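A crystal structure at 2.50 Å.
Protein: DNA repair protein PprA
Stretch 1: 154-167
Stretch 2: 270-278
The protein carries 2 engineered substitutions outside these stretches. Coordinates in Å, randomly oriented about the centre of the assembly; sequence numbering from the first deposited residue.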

# COMPACT_ATOMS: atom_id res chain seq x y z
N GLY A 154 8.15 -19.74 9.80
CA GLY A 154 6.77 -20.15 9.88
C GLY A 154 6.02 -19.78 8.61
O GLY A 154 6.61 -19.35 7.62
N LEU A 155 4.71 -19.97 8.67
CA LEU A 155 3.81 -19.54 7.61
C LEU A 155 2.76 -18.58 8.15
O LEU A 155 1.84 -18.18 7.43
CB LEU A 155 3.18 -20.77 6.94
CG LEU A 155 2.55 -20.72 5.54
CD1 LEU A 155 3.61 -20.37 4.53
CD2 LEU A 155 1.92 -22.04 5.19
N GLY A 156 2.91 -18.15 9.41
CA GLY A 156 1.90 -17.31 10.03
C GLY A 156 2.02 -15.86 9.64
O GLY A 156 1.02 -15.13 9.61
N GLN A 157 3.24 -15.40 9.36
CA GLN A 157 3.43 -14.07 8.79
C GLN A 157 2.81 -13.98 7.40
O GLN A 157 2.08 -13.03 7.11
CB GLN A 157 4.92 -13.73 8.73
CG GLN A 157 5.50 -13.16 10.00
CD GLN A 157 7.01 -13.01 9.92
OE1 GLN A 157 7.64 -13.63 9.08
NE2 GLN A 157 7.56 -12.13 10.72
N LEU A 158 3.07 -14.97 6.55
CA LEU A 158 2.59 -14.92 5.17
C LEU A 158 1.08 -15.10 5.09
O LEU A 158 0.45 -14.62 4.15
CB LEU A 158 3.30 -15.97 4.33
CG LEU A 158 4.76 -15.68 4.03
CD1 LEU A 158 5.43 -16.88 3.42
CD2 LEU A 158 4.86 -14.49 3.10
N ARG A 159 0.49 -15.79 6.07
CA ARG A 159 -0.95 -16.03 6.04
C ARG A 159 -1.73 -14.74 6.26
O ARG A 159 -2.76 -14.51 5.62
CB ARG A 159 -1.32 -17.09 7.07
CG ARG A 159 -2.78 -17.47 7.07
CD ARG A 159 -3.03 -18.64 7.99
NE ARG A 159 -2.41 -19.86 7.47
CZ ARG A 159 -2.99 -20.66 6.58
NH1 ARG A 159 -4.20 -20.39 6.13
NH2 ARG A 159 -2.36 -21.75 6.16
N VAL A 160 -1.24 -13.88 7.15
CA VAL A 160 -1.93 -12.62 7.41
C VAL A 160 -1.64 -11.62 6.29
O VAL A 160 -2.51 -10.84 5.90
CB VAL A 160 -1.52 -12.09 8.79
CG1 VAL A 160 -2.20 -10.77 9.10
CG2 VAL A 160 -1.84 -13.11 9.86
N LEU A 161 -0.43 -11.66 5.73
CA LEU A 161 -0.07 -10.73 4.66
C LEU A 161 -0.82 -11.04 3.37
O LEU A 161 -1.19 -10.13 2.62
CB LEU A 161 1.44 -10.77 4.42
CG LEU A 161 2.36 -10.21 5.51
CD1 LEU A 161 3.79 -10.60 5.23
CD2 LEU A 161 2.24 -8.71 5.60
N ILE A 162 -1.06 -12.32 3.09
CA ILE A 162 -1.78 -12.70 1.88
C ILE A 162 -3.28 -12.46 2.05
O ILE A 162 -3.93 -11.86 1.19
CB ILE A 162 -1.46 -14.15 1.50
CG1 ILE A 162 -0.02 -14.27 1.00
CG2 ILE A 162 -2.38 -14.67 0.45
CD1 ILE A 162 0.47 -15.69 0.93
N GLU A 163 -3.84 -12.92 3.17
CA GLU A 163 -5.29 -12.83 3.37
C GLU A 163 -5.74 -11.41 3.66
O GLU A 163 -6.71 -10.92 3.06
CB GLU A 163 -5.72 -13.75 4.51
CG GLU A 163 -5.67 -15.22 4.22
CD GLU A 163 -6.05 -16.06 5.42
OE1 GLU A 163 -6.14 -15.49 6.53
OE2 GLU A 163 -6.26 -17.27 5.27
N ASP A 164 -5.06 -10.72 4.57
CA ASP A 164 -5.59 -9.53 5.20
C ASP A 164 -4.92 -8.24 4.78
O ASP A 164 -5.52 -7.17 4.93
CB ASP A 164 -5.49 -9.67 6.73
CG ASP A 164 -6.28 -10.84 7.26
OD1 ASP A 164 -7.32 -11.16 6.67
OD2 ASP A 164 -5.83 -11.44 8.25
N ALA A 165 -3.71 -8.29 4.25
CA ALA A 165 -2.98 -7.06 4.01
C ALA A 165 -3.19 -6.56 2.58
O ALA A 165 -3.70 -7.24 1.70
CB ALA A 165 -1.50 -7.26 4.29
N ARG A 166 -2.77 -5.31 2.39
CA ARG A 166 -2.59 -4.66 1.10
C ARG A 166 -1.18 -4.95 0.62
O ARG A 166 -0.70 -6.07 0.84
CB ARG A 166 -2.89 -3.17 1.22
CG ARG A 166 -4.35 -2.91 1.54
CD ARG A 166 -4.60 -1.48 1.95
NE ARG A 166 -5.97 -1.28 2.39
CZ ARG A 166 -6.93 -0.74 1.64
NH1 ARG A 166 -6.65 -0.28 0.43
NH2 ARG A 166 -8.15 -0.61 2.13
N ASP A 167 -0.60 -4.05 -0.18
CA ASP A 167 0.77 -4.20 -0.66
C ASP A 167 1.76 -4.54 0.45
O ASP A 167 1.79 -3.89 1.50
CB ASP A 167 1.25 -2.92 -1.35
CG ASP A 167 0.43 -2.56 -2.56
OD1 ASP A 167 -0.32 -3.41 -3.06
OD2 ASP A 167 0.58 -1.42 -3.04
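Stretch 2 270-278: EGREVDRWK

What polar contacts tie stretch 2 to stretch 1? Most of them involve R272, whose side chain leaves CA sideways and then extends, with chi1 in the m well and chi2 and chi3 in t, toward the C-terminal end of helix 156-163. There the backbone carbonyls lack the next helical turn to bond with, and the guanidinium reaches them near its own plane. R272 NH1 gives a weak hydrogen bond to E163 O at 3.3 Å, and R272 NH2 gives another weak one to A165 O at 3.0 Å. Neither bond is fully secure: R272 NH1 and A165 O stand only 2.3 Å apart in the model, too short to be real, so the geometry of both bonds should be read with caution. A water adds a further link, donating to E163 OE2 at 2.5 Å and accepting from V274 N at 3.1 Å, which serves an amide in the first turn of helix 274-278.

How does the backbone of stretch 2 run across stretch 1? Residues before V274 form loop or turn, where E273 N bonds to E270 O at 3.3 Å; E273 then occupies the N-cap position and helix 274-278 begins, continuing later in the chain. Its axis crosses that of helix 156-163 at 113°, so the two run neither parallel nor antiparallel, and they come no closer than 10.4 Å. The approach is much tighter at the turn before the second helix, where the CA atoms of E163 and R272 are 4.5 Å apart. Here the backbones meet through a reciprocal pair of CA-H...O contacts, R272 CA to I162 O at 3.3 Å and E163 CA to R272 O at 3.6 Å.

What fills the space between the helices? I162 lies at the centre of the apolar packing, its CA-to-CB bond directed sideways but its end coming nearer to stretch 2. I162 CG2 is 3.5 Å from G271 O and 4.2 Å from V274 CG1, while I162 CD1 reaches W277 CG at 3.7 Å. The same CD1 makes an off-centre CH-pi contact, 4.2 Å from the centroid of the five-membered ring of W277. Thus one isoleucine touches both the turn and the helix that follows it.

Which residues extend the packing toward the start of the first helix? W277 points toward stretch 1 and carries its indole along the leucines: L158 CD1 is 3.6 Å from W277 CH2, and L155 CD1, on the N-cap residue, is 3.8 Å from W277 CZ3. V274 also points toward stretch 1 and meets R159, whose NH1 lies 3.4 Å from V274 CG2, with V274 CG1 over one face of the guanidinium. R159 NH1 also forms a long salt bridge to E163 OE2 at 3.8 Å within its own helix. Altogether the two stretches bury 603 Å², both sides summed.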

# COMPACT_ATOMS: atom_id res chain seq x y z
N GLU A 270 -8.00 -15.08 -6.12
CA GLU A 270 -7.06 -16.13 -5.73
C GLU A 270 -5.80 -15.57 -5.09
O GLU A 270 -5.06 -16.32 -4.45
CB GLU A 270 -6.70 -16.98 -6.94
CG GLU A 270 -7.84 -17.82 -7.51
CD GLU A 270 -8.73 -17.06 -8.48
OE1 GLU A 270 -8.44 -15.88 -8.76
OE2 GLU A 270 -9.72 -17.65 -8.95
N GLY A 271 -5.60 -14.26 -5.19
CA GLY A 271 -4.45 -13.52 -4.63
C GLY A 271 -4.43 -13.51 -3.12
O GLY A 271 -3.40 -13.23 -2.57
N ARG A 272 -5.57 -13.70 -2.49
CA ARG A 272 -5.64 -13.69 -1.01
C ARG A 272 -5.71 -15.09 -0.40
O ARG A 272 -5.98 -15.16 0.78
CB ARG A 272 -6.77 -12.80 -0.52
CG ARG A 272 -6.60 -11.36 -0.96
CD ARG A 272 -7.27 -10.34 -0.09
NE ARG A 272 -6.87 -9.05 -0.56
CZ ARG A 272 -5.97 -8.30 -0.00
NH1 ARG A 272 -5.36 -8.68 1.09
NH2 ARG A 272 -5.67 -7.14 -0.55
N GLU A 273 -5.47 -16.13 -1.18
CA GLU A 273 -5.53 -17.49 -0.66
C GLU A 273 -4.12 -18.04 -0.54
O GLU A 273 -3.29 -17.84 -1.43
CB GLU A 273 -6.38 -18.38 -1.56
CG GLU A 273 -7.83 -17.95 -1.65
CD GLU A 273 -8.57 -18.07 -0.34
OE1 GLU A 273 -8.25 -18.99 0.45
OE2 GLU A 273 -9.49 -17.26 -0.09
N VAL A 274 -3.85 -18.73 0.57
CA VAL A 274 -2.49 -19.20 0.83
C VAL A 274 -2.23 -20.50 0.08
O VAL A 274 -1.07 -20.85 -0.20
CB VAL A 274 -2.24 -19.36 2.34
CG1 VAL A 274 -2.41 -18.02 3.04
CG2 VAL A 274 -3.18 -20.38 2.93
N ASP A 275 -3.28 -21.24 -0.26
CA ASP A 275 -3.08 -22.48 -1.00
C ASP A 275 -2.80 -22.20 -2.47
O ASP A 275 -2.19 -23.02 -3.16
CB ASP A 275 -4.29 -23.40 -0.84
CG ASP A 275 -4.44 -23.93 0.57
OD1 ASP A 275 -3.43 -24.02 1.29
OD2 ASP A 275 -5.58 -24.27 0.97
N ARG A 276 -3.23 -21.04 -2.95
CA ARG A 276 -2.84 -20.59 -4.28
C ARG A 276 -1.37 -20.20 -4.30
O ARG A 276 -0.63 -20.59 -5.22
CB ARG A 276 -3.70 -19.42 -4.73
CG ARG A 276 -3.33 -18.88 -6.09
CD ARG A 276 -3.73 -19.82 -7.20
NE ARG A 276 -3.29 -19.33 -8.49
CZ ARG A 276 -2.18 -19.72 -9.10
NH1 ARG A 276 -1.42 -20.66 -8.56
NH2 ARG A 276 -1.85 -19.21 -10.28
N TRP A 277 -0.93 -19.43 -3.30
CA TRP A 277 0.47 -19.00 -3.19
C TRP A 277 1.41 -20.18 -3.07
O TRP A 277 2.53 -20.15 -3.60
CB TRP A 277 0.64 -18.08 -1.98
CG TRP A 277 2.08 -17.73 -1.74
CD1 TRP A 277 2.82 -16.81 -2.41
CD2 TRP A 277 2.97 -18.38 -0.83
NE1 TRP A 277 4.11 -16.82 -1.94
CE2 TRP A 277 4.23 -17.78 -0.98
CE3 TRP A 277 2.82 -19.42 0.09
CZ2 TRP A 277 5.33 -18.17 -0.22
CZ3 TRP A 277 3.91 -19.80 0.83
CH2 TRP A 277 5.15 -19.18 0.68
N LYS A 278 0.99 -21.23 -2.35
CA LYS A 278 1.81 -22.43 -2.25
C LYS A 278 1.93 -23.12 -3.61
O LYS A 278 2.98 -23.67 -3.94
CB LYS A 278 1.21 -23.37 -1.21
CG LYS A 278 1.85 -23.27 0.15
CD LYS A 278 1.06 -24.05 1.19
O HOH W 1 -5.77 -17.94 2.91